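Local atomic coordinates of binary enterotoxin of Clostridium perfringens component a (Clostridium perfringens, PDB entry 5WTZ), a protein that binds NAD+ and, as the enzymatic component of an iota-like binary enterotoxin, ADP-ribosylates actin. Residues A[93-98]-A[146-151]; A[191-196]-A[204-209]; A[55-60]-A[399-404]. One frame throughout, in Å; residues are numbered along the deposited sequence.

Contact 1: A[93-98]-A[146-151]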
ATOM      1  N   TYR A  93      -2.272  21.458   6.299  1.00 26.64           N
ATOM      2  CA  TYR A  93      -2.011  21.163   4.894  1.00 24.74           C
ATOM      3  C   TYR A  93      -0.510  21.215   4.597  1.00 28.36           C
ATOM      4  O   TYR A  93       0.210  22.106   5.069  1.00 28.09           O
ATOM      5  CB  TYR A  93      -2.763  22.128   3.981  1.00 24.74           C
ATOM      6  CG  TYR A  93      -4.263  22.017   4.013  1.00 29.72           C
ATOM      7  CD1 TYR A  93      -5.008  22.709   4.958  1.00 32.90           C
ATOM      8  CD2 TYR A  93      -4.948  21.240   3.080  1.00 27.87           C
ATOM      9  CE1 TYR A  93      -6.379  22.622   4.981  1.00 38.29           C
ATOM     10  CE2 TYR A  93      -6.324  21.154   3.099  1.00 28.88           C
ATOM     11  CZ  TYR A  93      -7.033  21.849   4.059  1.00 35.05           C
ATOM     12  OH  TYR A  93      -8.401  21.780   4.105  1.00 34.98           O
ATOM     13  N   VAL A  94      -0.033  20.249   3.821  1.00 27.59           N
ATOM     14  CA  VAL A  94       1.369  20.197   3.450  1.00 25.29           C
ATOM     15  C   VAL A  94       1.498  20.024   1.947  1.00 28.34           C
ATOM     16  O   VAL A  94       0.505  19.727   1.274  1.00 26.27           O
ATOM     17  CB  VAL A  94       2.112  19.069   4.184  1.00 26.07           C
ATOM     18  CG1 VAL A  94       2.200  19.394   5.673  1.00 26.82           C
ATOM     19  CG2 VAL A  94       1.436  17.721   3.948  1.00 24.18           C
ATOM     20  N   TYR A  95       2.715  20.221   1.438  1.00 26.78           N
ATOM     21  CA  TYR A  95       2.986  20.300   0.001  1.00 24.35           C
ATOM     22  C   TYR A  95       4.151  19.416  -0.425  1.00 24.21           C
ATOM     23  O   TYR A  95       5.129  19.260   0.312  1.00 24.70           O
ATOM     24  CB  TYR A  95       3.277  21.754  -0.402  1.00 29.91           C
ATOM     25  CG  TYR A  95       2.132  22.696  -0.115  1.00 29.45           C
ATOM     26  CD1 TYR A  95       1.959  23.243   1.149  1.00 27.91           C
ATOM     27  CD2 TYR A  95       1.217  23.027  -1.102  1.00 24.05           C
ATOM     28  CE1 TYR A  95       0.913  24.097   1.422  1.00 27.61           C
ATOM     29  CE2 TYR A  95       0.168  23.898  -0.839  1.00 24.93           C
ATOM     30  CZ  TYR A  95       0.016  24.421   0.427  1.00 26.30           C
ATOM     31  OH  TYR A  95      -1.033  25.276   0.707  1.00 31.88           O
ATOM     32  N   TYR A  96       4.039  18.822  -1.611  1.00 25.33           N
ATOM     33  CA  TYR A  96       5.189  18.209  -2.270  1.00 28.40           C
ATOM     34  C   TYR A  96       4.884  17.925  -3.729  1.00 20.32           C
ATOM     35  O   TYR A  96       3.762  17.536  -4.080  1.00 20.51           O
ATOM     36  CB  TYR A  96       5.633  16.918  -1.568  1.00 26.49           C
ATOM     37  CG  TYR A  96       4.593  15.822  -1.502  1.00 19.52           C
ATOM     38  CD1 TYR A  96       3.627  15.809  -0.505  1.00 20.32           C
ATOM     39  CD2 TYR A  96       4.601  14.777  -2.414  1.00 19.52           C
ATOM     40  CE1 TYR A  96       2.672  14.788  -0.434  1.00 18.78           C
ATOM     41  CE2 TYR A  96       3.662  13.768  -2.351  1.00 22.74           C
ATOM     42  CZ  TYR A  96       2.708  13.771  -1.367  1.00 20.87           C
ATOM     43  OH  TYR A  96       1.792  12.749  -1.324  1.00 20.17           O
ATOM     44  N   TYR A  97       5.884  18.160  -4.566  1.00 23.38           N
ATOM     45  CA  TYR A  97       5.844  17.756  -5.962  1.00 24.90           C
ATOM     46  C   TYR A  97       5.934  16.245  -6.025  1.00 22.59           C
ATOM     47  O   TYR A  97       6.614  15.631  -5.196  1.00 24.25           O
ATOM     48  CB  TYR A  97       6.986  18.378  -6.743  1.00 21.73           C
ATOM     49  CG  TYR A  97       6.819  19.840  -7.100  1.00 23.86           C
ATOM     50  CD1 TYR A  97       5.808  20.263  -7.958  1.00 22.38           C
ATOM     51  CD2 TYR A  97       7.682  20.784  -6.594  1.00 28.05           C
ATOM     52  CE1 TYR A  97       5.679  21.609  -8.304  1.00 23.33           C
ATOM     53  CE2 TYR A  97       7.564  22.126  -6.939  1.00 31.62           C
ATOM     54  CZ  TYR A  97       6.555  22.528  -7.786  1.00 35.35           C
ATOM     55  OH  TYR A  97       6.425  23.860  -8.121  1.00 40.93           O
ATOM     56  N   GLU A  98       5.255  15.642  -6.996  1.00 23.61           N
ATOM     57  CA  GLU A  98       5.181  14.184  -7.071  1.00 21.40           C
ATOM     58  C   GLU A  98       5.274  13.636  -8.507  1.00 25.53           C
ATOM     59  O   GLU A  98       4.895  14.307  -9.473  1.00 22.62           O
ATOM     60  CB  GLU A  98       3.895  13.701  -6.400  1.00 18.57           C
ATOM     61  CG  GLU A  98       3.753  12.168  -6.332  1.00 20.24           C
ATOM     62  CD  GLU A  98       4.922  11.490  -5.604  1.00 24.94           C
ATOM     63  OE1 GLU A  98       6.053  11.420  -6.157  1.00 21.45           O
ATOM     64  OE2 GLU A  98       4.698  11.024  -4.465  1.00 27.39           O
ATOM     65  N   THR A 146       4.718  24.875   2.744  1.00 36.82           N
ATOM     66  CA  THR A 146       4.176  25.916   1.882  1.00 36.21           C
ATOM     67  C   THR A 146       4.267  25.522   0.419  1.00 31.70           C
ATOM     68  O   THR A 146       5.066  24.664   0.050  1.00 31.11           O
ATOM     69  CB  THR A 146       4.914  27.268   2.084  1.00 33.36           C
ATOM     70  OG1 THR A 146       6.329  27.068   1.998  1.00 36.02           O
ATOM     71  CG2 THR A 146       4.573  27.878   3.434  1.00 33.34           C
ATOM     72  N   GLU A 147       3.429  26.145  -0.403  1.00 28.62           N
ATOM     73  CA  GLU A 147       3.453  25.926  -1.838  1.00 35.27           C
ATOM     74  C   GLU A 147       4.838  26.214  -2.374  1.00 37.02           C
ATOM     75  O   GLU A 147       5.395  27.268  -2.095  1.00 38.09           O
ATOM     76  CB  GLU A 147       2.421  26.808  -2.538  1.00 38.20           C
ATOM     77  CG  GLU A 147       2.350  26.592  -4.037  1.00 43.31           C
ATOM     78  CD  GLU A 147       1.455  27.602  -4.719  1.00 50.31           C
ATOM     79  OE1 GLU A 147       0.250  27.640  -4.389  1.00 44.13           O
ATOM     80  OE2 GLU A 147       1.957  28.367  -5.577  1.00 57.67           O
ATOM     81  N   PRO A 148       5.408  25.271  -3.134  1.00 33.52           N
ATOM     82  CA  PRO A 148       6.772  25.491  -3.625  1.00 32.79           C
ATOM     83  C   PRO A 148       6.881  26.769  -4.444  1.00 44.37           C
ATOM     84  O   PRO A 148       5.893  27.201  -5.051  1.00 40.15           O
ATOM     85  CB  PRO A 148       7.035  24.263  -4.486  1.00 33.98           C
ATOM     86  CG  PRO A 148       6.139  23.204  -3.899  1.00 32.55           C
ATOM     87  CD  PRO A 148       4.898  23.935  -3.483  1.00 34.49           C
ATOM     88  N   ASP A 149       8.065  27.373  -4.429  1.00 50.96           N
ATOM     89  CA  ASP A 149       8.302  28.650  -5.092  1.00 50.32           C
ATOM     90  C   ASP A 149       9.308  28.464  -6.209  1.00 44.40           C
ATOM     91  O   ASP A 149       9.865  29.438  -6.737  1.00 38.95           O
ATOM     92  CB  ASP A 149       8.805  29.691  -4.091  1.00 55.19           C
ATOM     93  CG  ASP A 149       8.731  31.103  -4.635  1.00 67.24           C
ATOM     94  OD1 ASP A 149       8.024  31.310  -5.642  1.00 75.48           O
ATOM     95  OD2 ASP A 149       9.379  32.003  -4.060  1.00 68.00           O
ATOM     96  N   ILE A 150       9.552  27.205  -6.554  1.00 35.59           N
ATOM     97  CA  ILE A 150      10.577  26.863  -7.534  1.00 36.27           C
ATOM     98  C   ILE A 150      10.115  25.764  -8.493  1.00 36.21           C
ATOM     99  O   ILE A 150       9.128  25.062  -8.245  1.00 36.98           O
ATOM    100  CB  ILE A 150      11.926  26.448  -6.829  1.00 44.68           C
ATOM    101  CG1 ILE A 150      11.718  25.358  -5.769  1.00 41.59           C
ATOM    102  CG2 ILE A 150      12.615  27.645  -6.196  1.00 43.48           C
ATOM    103  CD1 ILE A 150      11.649  23.981  -6.297  1.00 44.21           C
ATOM    104  N   ASN A 151      10.845  25.639  -9.594  1.00 36.20           N
ATOM    105  CA  ASN A 151      10.544  24.667 -10.629  1.00 29.94           C
ATOM    106  C   ASN A 151      10.613  23.233 -10.118  1.00 32.71           C
ATOM    107  O   ASN A 151      11.374  22.929  -9.204  1.00 35.08           O
ATOM    108  CB  ASN A 151      11.517  24.837 -11.798  1.00 38.84           C
ATOM    109  CG  ASN A 151      11.330  23.773 -12.855  1.00 44.02           C
ATOM    110  OD1 ASN A 151      10.374  23.819 -13.629  1.00 45.76           O
ATOM    111  ND2 ASN A 151      12.226  22.792 -12.879  1.00 44.63           N
TER
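Tyr95 and Tyr97, on edge strand 92-98 of the five-stranded sheet in the N-terminal ADP-ribosyltransferase-like half, meet residues 146-151, an irregular part of the loop between strands 141-144 and 156-162. Both tyrosines lean to the same side of their strand, with CG anti to the carbonyl carbon (chi1 -60° in Tyr95 and -77° in Tyr97), and the loop runs roughly alongside the strand, past both rings. The Tyr95 ring lies flat against the peptide joining Thr146 and Glu147: Glu147 N sits 3.5 Å above the ring plane over its centre, and Tyr95 CD1 comes within 3.3 Å of Thr146 C. At the root of the side chain, Tyr95 CB touches Pro148 CD at 4.1 Å. The proline ring fills the next place along the strand, lying beside the Tyr97 side chain and pointing the opposite way; Tyr97 CE2 approaches Pro148 CB to 3.3 Å. At the outer end the Tyr97 hydroxyl donates a hydrogen bond to Ile150 O (OH to O 3.0 Å), reached nearly along the C=O axis at a C=O...O angle of 165°. This bond ties the far part of the loop to the strand, whereas the Tyr95 hydroxyl bonds to Asp11. Behind the contact, Tyr95 stacks on His159 of strand 156-162, Pro148 rests on Leu157 of that strand, and Tyr97 and Glu147 reach Ile198 at the end of strand 187-198.

Contact 2: A[191-196]-A[204-209]; sequences TGLSIV and AKVDAD
Gly192 and Asp207 form a hydrogen-bonded pair in the antiparallel beta hairpin of strands 187-198 and 201-211, with a classic beta bulge where Thr191 and Gly192 both face Asp207. The tight part is the backbone ladder and the face covered by a helix. Thr191 N gives Asp207 O a nearly straight bond of 2.8 Å (175° at the hydrogen), Gly192 N adds a weak one to the same oxygen, and Asp207 N bonds to Gly192 O at 3.0 Å. Farther on, Lys205 N bonds to Ser194 O at 2.7 Å, and Ser194 N returns a bond to Lys205 O. At that end Val196 CG1 packs 3.7 Å from Lys205 CB. On the covered face Leu193 CD1 lies 4.1 Å from Val206 CG2, and both side chains rest on Phe126 of helix 120-130. The face of Ser194, Lys205 and Asp207 is looser and bridged by water: one water joins Ser194 OG to Lys205 O and, weakly, to Asp207 OD2, while Asp207 OD1 is held by His159. Near the bulge Thr191 OG1 stands between its own backbone N and carbonyl carbon (chi1 61°); a second water lies 2.8 Å from Thr191 OG1 and donates to Asp209 OD1 at 2.6 Å.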
ATOM      1  N   THR A 191      -9.073  14.245  -3.212  1.00 15.34           N
ATOM      2  CA  THR A 191     -10.285  14.971  -2.872  1.00 19.26           C
ATOM      3  C   THR A 191     -10.577  16.058  -3.893  1.00 20.76           C
ATOM      4  O   THR A 191     -11.593  16.737  -3.803  1.00 19.31           O
ATOM      5  CB  THR A 191     -10.188  15.624  -1.466  1.00 21.06           C
ATOM      6  OG1 THR A 191      -9.110  16.573  -1.443  1.00 19.90           O
ATOM      7  CG2 THR A 191      -9.939  14.571  -0.398  1.00 20.44           C
ATOM      8  N   GLY A 192      -9.660  16.258  -4.841  1.00 21.11           N
ATOM      9  CA  GLY A 192      -9.858  17.264  -5.876  1.00 19.79           C
ATOM     10  C   GLY A 192      -8.713  17.290  -6.871  1.00 26.76           C
ATOM     11  O   GLY A 192      -7.615  16.819  -6.568  1.00 21.31           O
ATOM     12  N   LEU A 193      -8.968  17.848  -8.055  1.00 21.60           N
ATOM     13  CA  LEU A 193      -7.966  17.950  -9.112  1.00 19.46           C
ATOM     14  C   LEU A 193      -8.164  19.233  -9.907  1.00 24.33           C
ATOM     15  O   LEU A 193      -9.290  19.607 -10.253  1.00 20.66           O
ATOM     16  CB  LEU A 193      -8.021  16.735 -10.052  1.00 19.91           C
ATOM     17  CG  LEU A 193      -7.047  16.705 -11.241  1.00 21.58           C
ATOM     18  CD1 LEU A 193      -5.594  16.381 -10.829  1.00 17.49           C
ATOM     19  CD2 LEU A 193      -7.506  15.718 -12.310  1.00 25.61           C
ATOM     20  N   SER A 194      -7.056  19.912 -10.182  1.00 22.52           N
ATOM     21  CA  SER A 194      -7.070  21.166 -10.903  1.00 22.47           C
ATOM     22  C   SER A 194      -5.677  21.460 -11.418  1.00 27.96           C
ATOM     23  O   SER A 194      -4.702  20.840 -10.998  1.00 29.66           O
ATOM     24  CB  SER A 194      -7.553  22.306 -10.009  1.00 30.15           C
ATOM     25  OG  SER A 194      -6.678  22.477  -8.909  1.00 34.48           O
ATOM     26  N   ILE A 195      -5.589  22.406 -12.338  1.00 31.72           N
ATOM     27  CA  ILE A 195      -4.308  22.868 -12.824  1.00 29.90           C
ATOM     28  C   ILE A 195      -3.893  24.110 -12.046  1.00 31.66           C
ATOM     29  O   ILE A 195      -4.710  24.998 -11.778  1.00 36.58           O
ATOM     30  CB  ILE A 195      -4.352  23.168 -14.334  1.00 31.84           C
ATOM     31  CG1 ILE A 195      -4.715  21.903 -15.112  1.00 31.28           C
ATOM     32  CG2 ILE A 195      -3.024  23.710 -14.814  1.00 38.54           C
ATOM     33  CD1 ILE A 195      -4.757  22.098 -16.608  1.00 36.57           C
ATOM     34  N   VAL A 196      -2.625  24.156 -11.661  1.00 27.13           N
ATOM     35  CA  VAL A 196      -2.083  25.297 -10.940  1.00 26.57           C
ATOM     36  C   VAL A 196      -0.849  25.774 -11.683  1.00 35.25           C
ATOM     37  O   VAL A 196      -0.035  24.967 -12.138  1.00 38.13           O
ATOM     38  CB  VAL A 196      -1.736  24.956  -9.452  1.00 32.17           C
ATOM     39  CG1 VAL A 196      -0.656  23.875  -9.349  1.00 31.67           C
ATOM     40  CG2 VAL A 196      -1.310  26.200  -8.694  1.00 35.73           C
ATOM     41  N   ALA A 204      -0.321  19.585 -12.429  1.00 22.07           N
ATOM     42  CA  ALA A 204      -1.551  18.963 -11.965  1.00 23.37           C
ATOM     43  C   ALA A 204      -1.572  18.986 -10.437  1.00 22.71           C
ATOM     44  O   ALA A 204      -0.748  18.331  -9.791  1.00 28.81           O
ATOM     45  CB  ALA A 204      -1.667  17.535 -12.494  1.00 21.88           C
ATOM     46  N   LYS A 205      -2.483  19.763  -9.862  1.00 22.96           N
ATOM     47  CA  LYS A 205      -2.588  19.852  -8.414  1.00 19.03           C
ATOM     48  C   LYS A 205      -3.592  18.827  -7.875  1.00 18.78           C
ATOM     49  O   LYS A 205      -4.800  18.916  -8.117  1.00 18.61           O
ATOM     50  CB  LYS A 205      -2.978  21.263  -7.996  1.00 20.86           C
ATOM     51  CG  LYS A 205      -3.083  21.478  -6.502  1.00 25.19           C
ATOM     52  CD  LYS A 205      -3.649  22.849  -6.221  1.00 32.15           C
ATOM     53  CE  LYS A 205      -4.191  22.955  -4.814  1.00 43.08           C
ATOM     54  NZ  LYS A 205      -4.890  24.258  -4.606  1.00 52.35           N
ATOM     55  N   VAL A 206      -3.075  17.863  -7.130  1.00 18.47           N
ATOM     56  CA  VAL A 206      -3.902  16.865  -6.466  1.00 21.38           C
ATOM     57  C   VAL A 206      -4.162  17.306  -5.029  1.00 22.39           C
ATOM     58  O   VAL A 206      -3.233  17.377  -4.213  1.00 22.13           O
ATOM     59  CB  VAL A 206      -3.231  15.469  -6.482  1.00 16.96           C
ATOM     60  CG1 VAL A 206      -4.086  14.438  -5.750  1.00 14.62           C
ATOM     61  CG2 VAL A 206      -2.976  15.014  -7.914  1.00 18.22           C
ATOM     62  N   ASP A 207      -5.405  17.658  -4.737  1.00 17.21           N
ATOM     63  CA  ASP A 207      -5.815  17.830  -3.353  1.00 19.44           C
ATOM     64  C   ASP A 207      -6.069  16.434  -2.808  1.00 21.03           C
ATOM     65  O   ASP A 207      -6.661  15.594  -3.494  1.00 21.53           O
ATOM     66  CB  ASP A 207      -7.072  18.690  -3.226  1.00 23.06           C
ATOM     67  CG  ASP A 207      -6.818  20.165  -3.535  1.00 27.26           C
ATOM     68  OD1 ASP A 207      -5.715  20.677  -3.247  1.00 26.06           O
ATOM     69  OD2 ASP A 207      -7.742  20.820  -4.049  1.00 28.24           O
ATOM     70  N   ALA A 208      -5.613  16.175  -1.588  1.00 22.08           N
ATOM     71  CA  ALA A 208      -5.826  14.863  -0.981  1.00 19.23           C
ATOM     72  C   ALA A 208      -5.855  14.901   0.541  1.00 20.16           C
ATOM     73  O   ALA A 208      -5.326  15.830   1.184  1.00 26.12           O
ATOM     74  CB  ALA A 208      -4.748  13.894  -1.449  1.00 18.54           C
ATOM     75  N   ASP A 209      -6.462  13.865   1.100  1.00 18.27           N
ATOM     76  CA  ASP A 209      -6.457  13.618   2.536  1.00 26.47           C
ATOM     77  C   ASP A 209      -5.467  12.524   2.910  1.00 22.28           C
ATOM     78  O   ASP A 209      -5.344  11.496   2.224  1.00 19.91           O
ATOM     79  CB  ASP A 209      -7.838  13.197   3.036  1.00 21.54           C
ATOM     80  CG  ASP A 209      -8.841  14.339   3.072  1.00 23.14           C
ATOM     81  OD1 ASP A 209      -8.481  15.523   2.949  1.00 23.23           O
ATOM     82  OD2 ASP A 209     -10.023  14.028   3.234  1.00 24.82           O
TER
HETATM   83  O   HOH W   1      -8.126  17.280   1.036  1.00 21.53           O
HETATM   84  O   HOH W   2      -6.618  20.376  -6.788  1.00 29.52           O

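Contact 3: A[55-60]-A[399-404]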
ATOM      1  N   TYR A  55      14.379   0.309   2.868  1.00 21.32           N
ATOM      2  CA  TYR A  55      14.518  -0.784   3.824  1.00 21.34           C
ATOM      3  C   TYR A  55      13.187  -1.156   4.490  1.00 21.93           C
ATOM      4  O   TYR A  55      12.908  -2.340   4.671  1.00 23.10           O
ATOM      5  CB  TYR A  55      15.568  -0.442   4.893  1.00 25.45           C
ATOM      6  CG  TYR A  55      15.777  -1.574   5.883  1.00 24.56           C
ATOM      7  CD1 TYR A  55      16.553  -2.677   5.545  1.00 27.90           C
ATOM      8  CD2 TYR A  55      15.170  -1.554   7.134  1.00 28.01           C
ATOM      9  CE1 TYR A  55      16.738  -3.725   6.440  1.00 32.09           C
ATOM     10  CE2 TYR A  55      15.352  -2.592   8.040  1.00 29.51           C
ATOM     11  CZ  TYR A  55      16.131  -3.675   7.682  1.00 32.12           C
ATOM     12  OH  TYR A  55      16.312  -4.705   8.567  1.00 38.42           O
ATOM     13  N   SER A  56      12.364  -0.172   4.853  1.00 19.75           N
ATOM     14  CA  SER A  56      11.077  -0.469   5.479  1.00 25.54           C
ATOM     15  C   SER A  56      10.262  -1.407   4.597  1.00 21.21           C
ATOM     16  O   SER A  56       9.551  -2.270   5.089  1.00 21.81           O
ATOM     17  CB  SER A  56      10.281   0.809   5.752  1.00 26.98           C
ATOM     18  OG  SER A  56       9.736   1.337   4.555  1.00 25.27           O
ATOM     19  N   ILE A  57      10.400  -1.234   3.285  1.00 22.19           N
ATOM     20  CA  ILE A  57       9.719  -2.085   2.316  1.00 21.70           C
ATOM     21  C   ILE A  57      10.281  -3.512   2.297  1.00 19.99           C
ATOM     22  O   ILE A  57       9.512  -4.487   2.414  1.00 20.99           O
ATOM     23  CB  ILE A  57       9.795  -1.456   0.912  1.00 19.81           C
ATOM     24  CG1 ILE A  57       8.958  -0.172   0.906  1.00 21.99           C
ATOM     25  CG2 ILE A  57       9.313  -2.440  -0.142  1.00 20.25           C
ATOM     26  CD1 ILE A  57       8.996   0.621  -0.399  1.00 20.16           C
ATOM     27  N   LYS A  58      11.602  -3.630   2.156  1.00 19.39           N
ATOM     28  CA  LYS A  58      12.315  -4.907   2.264  1.00 23.17           C
ATOM     29  C   LYS A  58      11.868  -5.677   3.497  1.00 21.08           C
ATOM     30  O   LYS A  58      11.518  -6.862   3.425  1.00 23.99           O
ATOM     31  CB  LYS A  58      13.833  -4.688   2.347  1.00 17.76           C
ATOM     32  CG  LYS A  58      14.518  -4.231   1.072  1.00 18.03           C
ATOM     33  CD  LYS A  58      15.975  -3.887   1.371  1.00 25.71           C
ATOM     34  CE  LYS A  58      16.713  -3.442   0.119  1.00 32.41           C
ATOM     35  NZ  LYS A  58      16.871  -4.570  -0.838  1.00 26.81           N
ATOM     36  N   LYS A  59      11.885  -4.991   4.639  1.00 18.85           N
ATOM     37  CA  LYS A  59      11.678  -5.642   5.916  1.00 27.46           C
ATOM     38  C   LYS A  59      10.256  -6.170   6.052  1.00 27.76           C
ATOM     39  O   LYS A  59      10.049  -7.303   6.479  1.00 21.35           O
ATOM     40  CB  LYS A  59      11.984  -4.680   7.066  1.00 24.62           C
ATOM     41  CG  LYS A  59      11.902  -5.317   8.442  1.00 27.42           C
ATOM     42  CD  LYS A  59      11.923  -4.252   9.527  1.00 33.67           C
ATOM     43  CE  LYS A  59      11.765  -4.865  10.924  1.00 40.30           C
ATOM     44  NZ  LYS A  59      12.776  -5.922  11.170  1.00 49.01           N
ATOM     45  N   LYS A  60       9.274  -5.355   5.691  1.00 21.16           N
ATOM     46  CA  LYS A  60       7.895  -5.749   5.931  1.00 24.48           C
ATOM     47  C   LYS A  60       7.429  -6.843   4.970  1.00 22.80           C
ATOM     48  O   LYS A  60       6.510  -7.590   5.295  1.00 25.00           O
ATOM     49  CB  LYS A  60       6.966  -4.534   5.862  1.00 24.68           C
ATOM     50  CG  LYS A  60       6.797  -3.873   4.521  1.00 20.94           C
ATOM     51  CD  LYS A  60       6.111  -2.535   4.768  1.00 28.52           C
ATOM     52  CE  LYS A  60       5.536  -1.906   3.524  1.00 26.27           C
ATOM     53  NZ  LYS A  60       5.011  -0.546   3.883  1.00 25.61           N
ATOM     54  N   THR A 399       5.029  -1.233  -7.876  1.00 19.48           N
ATOM     55  CA  THR A 399       6.207  -0.684  -7.227  1.00 18.35           C
ATOM     56  C   THR A 399       7.290  -1.753  -7.078  1.00 22.36           C
ATOM     57  O   THR A 399       7.105  -2.757  -6.386  1.00 20.41           O
ATOM     58  CB  THR A 399       5.864  -0.101  -5.846  1.00 18.75           C
ATOM     59  OG1 THR A 399       4.881   0.931  -5.987  1.00 23.90           O
ATOM     60  CG2 THR A 399       7.098   0.479  -5.194  1.00 22.50           C
ATOM     61  N   GLU A 400       8.423  -1.547  -7.732  1.00 18.38           N
ATOM     62  CA  GLU A 400       9.490  -2.538  -7.658  1.00 24.22           C
ATOM     63  C   GLU A 400      10.302  -2.403  -6.371  1.00 24.97           C
ATOM     64  O   GLU A 400      10.517  -1.297  -5.874  1.00 24.16           O
ATOM     65  CB  GLU A 400      10.403  -2.424  -8.876  1.00 33.23           C
ATOM     66  CG  GLU A 400      11.042  -1.056  -9.020  1.00 44.83           C
ATOM     67  CD  GLU A 400      11.972  -0.960 -10.210  1.00 60.94           C
ATOM     68  OE1 GLU A 400      12.956  -1.733 -10.253  1.00 61.19           O
ATOM     69  OE2 GLU A 400      11.722  -0.109 -11.096  1.00 61.31           O
ATOM     70  N   TYR A 401      10.732  -3.529  -5.808  1.00 18.15           N
ATOM     71  CA  TYR A 401      11.825  -3.476  -4.837  1.00 27.40           C
ATOM     72  C   TYR A 401      12.687  -4.704  -5.019  1.00 20.01           C
ATOM     73  O   TYR A 401      12.286  -5.662  -5.672  1.00 26.66           O
ATOM     74  CB  TYR A 401      11.306  -3.366  -3.395  1.00 22.45           C
ATOM     75  CG  TYR A 401      11.052  -4.688  -2.704  1.00 22.56           C
ATOM     76  CD1 TYR A 401       9.890  -5.396  -2.947  1.00 20.91           C
ATOM     77  CD2 TYR A 401      11.980  -5.222  -1.794  1.00 23.59           C
ATOM     78  CE1 TYR A 401       9.636  -6.611  -2.303  1.00 19.42           C
ATOM     79  CE2 TYR A 401      11.739  -6.442  -1.155  1.00 24.60           C
ATOM     80  CZ  TYR A 401      10.561  -7.120  -1.418  1.00 24.59           C
ATOM     81  OH  TYR A 401      10.304  -8.324  -0.804  1.00 25.60           O
ATOM     82  N   TYR A 402      13.879  -4.666  -4.457  1.00 19.95           N
ATOM     83  CA  TYR A 402      14.810  -5.762  -4.627  1.00 27.69           C
ATOM     84  C   TYR A 402      14.850  -6.646  -3.390  1.00 29.48           C
ATOM     85  O   TYR A 402      15.300  -6.214  -2.331  1.00 24.92           O
ATOM     86  CB  TYR A 402      16.209  -5.230  -4.947  1.00 24.59           C
ATOM     87  CG  TYR A 402      17.209  -6.331  -5.181  1.00 23.61           C
ATOM     88  CD1 TYR A 402      17.154  -7.119  -6.331  1.00 30.59           C
ATOM     89  CD2 TYR A 402      18.188  -6.611  -4.243  1.00 25.64           C
ATOM     90  CE1 TYR A 402      18.068  -8.140  -6.545  1.00 27.61           C
ATOM     91  CE2 TYR A 402      19.112  -7.630  -4.450  1.00 30.90           C
ATOM     92  CZ  TYR A 402      19.048  -8.391  -5.597  1.00 29.73           C
ATOM     93  OH  TYR A 402      19.969  -9.400  -5.786  1.00 32.00           O
ATOM     94  N   ASP A 403      14.351  -7.874  -3.531  1.00 23.88           N
ATOM     95  CA  ASP A 403      14.479  -8.892  -2.485  1.00 24.08           C
ATOM     96  C   ASP A 403      15.854  -9.519  -2.600  1.00 29.14           C
ATOM     97  O   ASP A 403      16.094 -10.345  -3.485  1.00 24.46           O
ATOM     98  CB  ASP A 403      13.385  -9.965  -2.607  1.00 21.61           C
ATOM     99  CG  ASP A 403      13.395 -10.964  -1.436  1.00 25.91           C
ATOM    100  OD1 ASP A 403      14.372 -10.993  -0.654  1.00 23.92           O
ATOM    101  OD2 ASP A 403      12.413 -11.723  -1.297  1.00 25.18           O
ATOM    102  N   GLU A 404      16.746  -9.137  -1.691  1.00 30.60           N
ATOM    103  CA  GLU A 404      18.148  -9.536  -1.754  1.00 28.15           C
ATOM    104  C   GLU A 404      18.392 -10.894  -1.120  1.00 29.30           C
ATOM    105  O   GLU A 404      19.494 -11.434  -1.192  1.00 27.99           O
ATOM    106  CB  GLU A 404      19.032  -8.481  -1.071  1.00 25.98           C
ATOM    107  CG  GLU A 404      19.008  -8.492   0.463  1.00 28.74           C
ATOM    108  CD  GLU A 404      17.758  -7.855   1.065  1.00 44.53           C
ATOM    109  OE1 GLU A 404      17.043  -7.107   0.359  1.00 43.78           O
ATOM    110  OE2 GLU A 404      17.489  -8.105   2.260  1.00 47.43           O
TER
HETATM  111  O   HOH W   3      11.847  -8.644   1.410  1.00 21.52           O
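Lys58 leaves helix 36-61 with CG anti to its carbonyl carbon (chi1 -71°), runs extended to CE, and bends at chi4 (-68°) to bring NZ within bonding distance of both Tyr402 O and Glu404 OE1. Glu404, its own chain bent at chi2, brings OE1 to meet it. NZ donates in the carbonyl plane to Tyr402 O at 2.7 Å, and forms a salt bridge with Glu404 OE1 at 2.8 Å, approaching on the anti side and 34° out of the carboxylate plane. A backbone carbonyl and a carboxylate thus hold one ammonium group, which would favour its charged form; the second carboxylate oxygen, OE2, is bonded to Tyr66. Alongside this polar end Tyr401 supplies an apolar surface. Ile57 CG2 stands over one face of the Tyr401 ring in a CH-pi contact, 4.2 Å from the centroid, while Lys58 CG lies 4.0 Å from Tyr401 CD2. A water bridges the two segments, donating to Lys58 O and hydrogen-bonded to Tyr401 OH at 2.7 Å. The contact joins the N-terminal half to the C-terminal one: the helix crosses the end of strand 391-403 with the segment axes 8.8 Å apart. Ile57 and Tyr401 both pack on Ile415 of neighbouring strand 411-420, Tyr401 also touches Ile359 of strand 358-364, and on the far side of the helix Tyr55 and Lys59 lie against helix 70-83.

Overall arrangement
Contacts 1 and 2 belong to the same five-stranded sheet of the N-terminal half, with centres 12 Å apart and nearest atoms about 5 Å apart: contact 1 includes its edge strand 92-98, contact 2 is the hairpin farther in, and strand 156-162 runs between them. His159 of that strand serves both, stacking on Tyr95 and bonding to Asp207. Contact 3 instead joins the two halves, its centre 28 Å from contact 1 and 29 Å from contact 2. The NAD lies in the C-terminal half, whose sheet has the same strand order. Contact 3 lies behind a pocket residue without reaching the NAD: the Tyr401 side chain is about 5 Å from that of NADH-binding Arg300 and about 13 Å from the bound NAD.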